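Diphthine synthase (Entamoeba histolytica, PDB 3I4T) probably catalyses the S-adenosylmethionine-dependent methylation that forms diphthine on the modified histidine of translation elongation factor 2, as a member of the tetrapyrrole methylase family. Local coordinates at residues T210-I215 and Y260-P265; T234-M239 and K255-Y260. All blocks are in the same frame, centred on the assembly; numbering follows the deposited sequence.

Following the chain from the N terminus, 210-215 opens helix 211-225. The chain then enters strand 235-240, returns antiparallel along strand 248-253, runs through the short helix 254-257 and leaves through a loop toward strand 267-271. Contact 2 closes the smaller loop, 234-239 on 255-260, with 15 residues between. Contact 1 closes the larger one, 210-215 on 260-265, with 44 between, and so encloses contact 2; Y260 belongs to both. Their centres lie about 9 Å apart, and the two touch: I215 CD1 is 3.5 Å from L257 CB. Together they tie two helices, the exit loop and the mixed sheet of one domain.

Contact 1. Residues T210-I215 and Y260-P265; sequences TINQCI and YDFGAP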
# COMPACT_ATOMS: atom_id res chain seq x y z
N THR A 210 12.58 15.76 -9.56
CA THR A 210 12.67 16.22 -8.18
C THR A 210 11.38 16.89 -7.72
O THR A 210 10.59 17.38 -8.52
CB THR A 210 13.80 17.26 -8.01
OG1 THR A 210 13.50 18.43 -8.79
CG2 THR A 210 15.14 16.68 -8.45
N ILE A 211 11.20 16.91 -6.41
CA ILE A 211 10.19 17.73 -5.76
C ILE A 211 10.23 19.18 -6.25
O ILE A 211 9.18 19.80 -6.47
CB ILE A 211 10.37 17.66 -4.23
CG1 ILE A 211 9.81 16.33 -3.71
CG2 ILE A 211 9.74 18.86 -3.52
CD1 ILE A 211 10.41 15.87 -2.39
N ASN A 212 11.45 19.72 -6.42
CA ASN A 212 11.69 21.09 -6.89
C ASN A 212 11.06 21.33 -8.26
O ASN A 212 10.30 22.29 -8.44
CB ASN A 212 13.20 21.40 -6.93
CG ASN A 212 13.92 21.06 -5.63
OD1 ASN A 212 14.53 19.99 -5.52
ND2 ASN A 212 13.86 21.95 -4.65
N GLN A 213 11.39 20.46 -9.22
CA GLN A 213 10.85 20.52 -10.58
C GLN A 213 9.35 20.23 -10.59
O GLN A 213 8.63 20.74 -11.46
CB GLN A 213 11.54 19.51 -11.49
CG GLN A 213 13.00 19.77 -11.72
CD GLN A 213 13.71 18.55 -12.30
OE1 GLN A 213 13.63 17.44 -11.77
NE2 GLN A 213 14.41 18.76 -13.40
N CYS A 214 8.90 19.41 -9.66
CA CYS A 214 7.48 19.10 -9.51
C CYS A 214 6.69 20.34 -9.07
O CYS A 214 5.69 20.69 -9.69
CB CYS A 214 7.26 17.97 -8.50
SG CYS A 214 5.49 17.71 -8.11
N ILE A 215 7.15 20.98 -8.00
CA ILE A 215 6.49 22.18 -7.48
C ILE A 215 6.53 23.29 -8.51
O ILE A 215 5.55 23.99 -8.71
CB ILE A 215 7.11 22.64 -6.12
CG1 ILE A 215 6.81 21.63 -5.01
CG2 ILE A 215 6.62 24.02 -5.73
CD1 ILE A 215 7.53 21.91 -3.72
N TYR A 260 14.24 23.96 -1.62
CA TYR A 260 14.83 23.07 -0.64
C TYR A 260 15.59 21.92 -1.34
O TYR A 260 15.11 21.37 -2.33
CB TYR A 260 13.73 22.54 0.28
CG TYR A 260 14.27 21.83 1.50
CD1 TYR A 260 14.40 22.50 2.70
CD2 TYR A 260 14.65 20.50 1.43
CE1 TYR A 260 14.91 21.85 3.82
CE2 TYR A 260 15.15 19.84 2.53
CZ TYR A 260 15.28 20.52 3.72
OH TYR A 260 15.78 19.84 4.82
N ASP A 261 16.77 21.59 -0.82
CA ASP A 261 17.57 20.49 -1.35
C ASP A 261 17.18 19.18 -0.67
O ASP A 261 17.44 19.00 0.52
CB ASP A 261 19.07 20.79 -1.13
CG ASP A 261 20.00 19.67 -1.64
OD1 ASP A 261 19.54 18.69 -2.27
OD2 ASP A 261 21.22 19.79 -1.39
N PHE A 262 16.57 18.28 -1.43
CA PHE A 262 16.06 17.02 -0.90
C PHE A 262 17.01 15.83 -1.09
O PHE A 262 16.75 14.72 -0.59
CB PHE A 262 14.69 16.69 -1.53
CG PHE A 262 13.55 17.49 -0.95
CD1 PHE A 262 12.83 17.00 0.14
CD2 PHE A 262 13.22 18.73 -1.47
CE1 PHE A 262 11.79 17.73 0.69
CE2 PHE A 262 12.17 19.48 -0.95
CZ PHE A 262 11.45 18.99 0.14
N GLY A 263 18.11 16.05 -1.81
CA GLY A 263 19.09 14.98 -2.03
C GLY A 263 18.75 14.06 -3.19
O GLY A 263 18.07 14.45 -4.13
N ALA A 264 19.22 12.81 -3.10
CA ALA A 264 19.05 11.82 -4.16
C ALA A 264 17.60 11.29 -4.25
O ALA A 264 16.89 11.24 -3.25
CB ALA A 264 20.02 10.68 -3.93
N PRO A 265 17.17 10.85 -5.46
CA PRO A 265 15.84 10.26 -5.62
C PRO A 265 15.74 8.97 -4.79
O PRO A 265 16.77 8.49 -4.31
CB PRO A 265 15.80 9.92 -7.12
CG PRO A 265 17.24 9.73 -7.51
CD PRO A 265 17.96 10.80 -6.71
O HOH W 1 16.36 18.44 -4.65
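I211 packs on F262 at the buried end of this contact, its CD1 standing 3.7 Å from the ring centroid and 13° off the ring normal, a CH-pi contact over one face. The second branch reaches the rim of the ring, with I211 CG2 3.6 Å from F262 CE2. From the opposite face the ring is covered by Y260, whose CD2 lies over its centre, so F262 is sandwiched between an aliphatic and an aromatic neighbour; V250 and L257 also touch it.

The other end of the contact is polar and only partly buried. N212 CG lies anti to the carbonyl carbon (chi1 -50°), which carries the amide across to the loop. There N212 ND2 donates to Y260 O at 2.7 Å with a nearly straight N-H...O angle of 176°, the acceptor lying in the amide plane. The same nitrogen also bonds to L258 O, and two acceptors on one NH2 group should fix the rotation of the amide. On this looser side a water bridges the segments, donating to N212 OD1 (2.6 Å) and accepting from F262 N over 3.2 Å.

Each segment is also braced internally. T210 OG1 accepts from Q213 N at 3.0 Å, while Q213 OE1 takes the T210 N-H in return. In the loop, D261 OD1 accepts from G263 N, also at 3.0 Å, and R241 holds the F262 and A264 carbonyls. The arrangement is thus a helix N-terminus closed by a capping box, docked through I211 and N212 on a loop shaped by an Asx turn.

Contact 2. Residues T234-M239 and K255-Y260; sequences TMVVGM and KDLLHY
L257 turns its CG to a chi1 of -94°, away from the usual staggered positions, and its chi2 of 58° sets CD2 anti to CA, so that this methyl reaches farthest from the helix toward V236 and G238. At V236, chi1 of -64° puts CG1 anti to the carbonyl carbon, leaving CG2 to meet L257. The motif is an antiparallel beta hairpin, strands 235-240 and 248-253, followed directly by a short helix that folds back over the first strand.

The evidence for docking on the strand is concentrated in one methyl group. V236 CG2 and L257 CD2 are 4.0 Å apart, and the two side chains run past each other in opposite directions. Beyond the V236 side chain, L257 CD2 lies against the main chain, 3.8 Å from V236 O. G238 offers only main chain here, and the leucine comes close: the nearest CA atoms across the contact are those of G238 and L257, 7.1 Å apart. All the touching residues are buried.

Past L257 the chain bends in a type I beta turn to Y260, closed by Y260 N donating to L257 O at 3.1 Å. The tightest approach between strand and helix is L257 CD2 to G238 N, at 3.5 Å.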
# COMPACT_ATOMS: atom_id res chain seq x y z
N THR A 234 0.53 27.14 -0.11
CA THR A 234 -0.10 25.87 0.29
C THR A 234 0.94 24.98 0.96
O THR A 234 2.02 24.78 0.41
CB THR A 234 -0.75 25.14 -0.93
OG1 THR A 234 -1.81 25.94 -1.47
CG2 THR A 234 -1.30 23.77 -0.54
N MET A 235 0.61 24.47 2.15
CA MET A 235 1.50 23.60 2.93
C MET A 235 1.45 22.19 2.37
O MET A 235 0.39 21.56 2.34
CB MET A 235 1.12 23.59 4.42
CG MET A 235 1.23 24.93 5.15
SD MET A 235 2.94 25.46 5.48
CE MET A 235 3.35 24.46 6.91
N VAL A 236 2.60 21.69 1.95
CA VAL A 236 2.69 20.38 1.33
C VAL A 236 3.84 19.62 1.95
O VAL A 236 4.60 20.17 2.75
CB VAL A 236 2.92 20.47 -0.20
CG1 VAL A 236 1.72 21.13 -0.88
CG2 VAL A 236 4.23 21.20 -0.52
N VAL A 237 3.96 18.36 1.57
CA VAL A 237 4.90 17.46 2.19
C VAL A 237 5.82 16.92 1.10
O VAL A 237 5.38 16.18 0.22
CB VAL A 237 4.18 16.28 2.89
CG1 VAL A 237 5.14 15.48 3.76
CG2 VAL A 237 2.99 16.79 3.72
N GLY A 238 7.09 17.33 1.16
CA GLY A 238 8.10 16.80 0.27
C GLY A 238 8.67 15.58 0.94
O GLY A 238 8.96 15.60 2.14
N MET A 239 8.81 14.50 0.18
CA MET A 239 9.34 13.27 0.73
C MET A 239 10.39 12.67 -0.18
O MET A 239 10.16 12.49 -1.37
CB MET A 239 8.22 12.26 0.98
CG MET A 239 7.14 12.80 1.93
SD MET A 239 5.92 11.55 2.28
CE MET A 239 6.72 10.61 3.57
N LYS A 255 6.46 27.49 -2.02
CA LYS A 255 7.56 28.41 -2.34
C LYS A 255 8.82 28.12 -1.56
O LYS A 255 9.92 28.42 -2.02
CB LYS A 255 7.16 29.88 -2.13
CG LYS A 255 6.80 30.25 -0.70
CD LYS A 255 6.36 31.71 -0.60
CE LYS A 255 6.20 32.13 0.85
NZ LYS A 255 5.77 33.56 0.98
N ASP A 256 8.67 27.52 -0.38
CA ASP A 256 9.82 27.18 0.45
C ASP A 256 10.43 25.85 0.04
O ASP A 256 11.65 25.69 0.05
CB ASP A 256 9.43 27.16 1.92
CG ASP A 256 9.18 28.54 2.47
OD1 ASP A 256 9.92 29.48 2.12
OD2 ASP A 256 8.24 28.71 3.27
N LEU A 257 9.57 24.91 -0.34
CA LEU A 257 10.03 23.59 -0.75
C LEU A 257 10.59 23.58 -2.16
O LEU A 257 11.49 22.80 -2.47
CB LEU A 257 8.94 22.53 -0.53
CG LEU A 257 9.01 21.77 0.81
CD1 LEU A 257 8.94 22.67 2.01
CD2 LEU A 257 7.93 20.71 0.90
N LEU A 258 10.09 24.48 -3.01
CA LEU A 258 10.66 24.74 -4.34
C LEU A 258 12.21 24.85 -4.39
O LEU A 258 12.82 24.45 -5.39
CB LEU A 258 10.03 26.01 -4.92
CG LEU A 258 10.44 26.57 -6.29
CD1 LEU A 258 10.24 25.56 -7.43
CD2 LEU A 258 9.70 27.87 -6.57
N HIS A 259 12.83 25.37 -3.34
CA HIS A 259 14.27 25.62 -3.35
C HIS A 259 15.00 24.78 -2.32
O HIS A 259 16.22 24.89 -2.16
CB HIS A 259 14.57 27.09 -3.09
CG HIS A 259 13.94 28.01 -4.09
ND1 HIS A 259 14.35 28.05 -5.41
CD2 HIS A 259 12.93 28.89 -3.98
CE1 HIS A 259 13.61 28.93 -6.06
NE2 HIS A 259 12.74 29.45 -5.22
N TYR A 260 14.24 23.96 -1.62
CA TYR A 260 14.83 23.07 -0.64
C TYR A 260 15.59 21.92 -1.34
O TYR A 260 15.11 21.37 -2.33
CB TYR A 260 13.73 22.54 0.28
CG TYR A 260 14.27 21.83 1.50
CD1 TYR A 260 14.40 22.50 2.70
CD2 TYR A 260 14.65 20.50 1.43
CE1 TYR A 260 14.91 21.85 3.82
CE2 TYR A 260 15.15 19.84 2.53
CZ TYR A 260 15.28 20.52 3.72
OH TYR A 260 15.78 19.84 4.82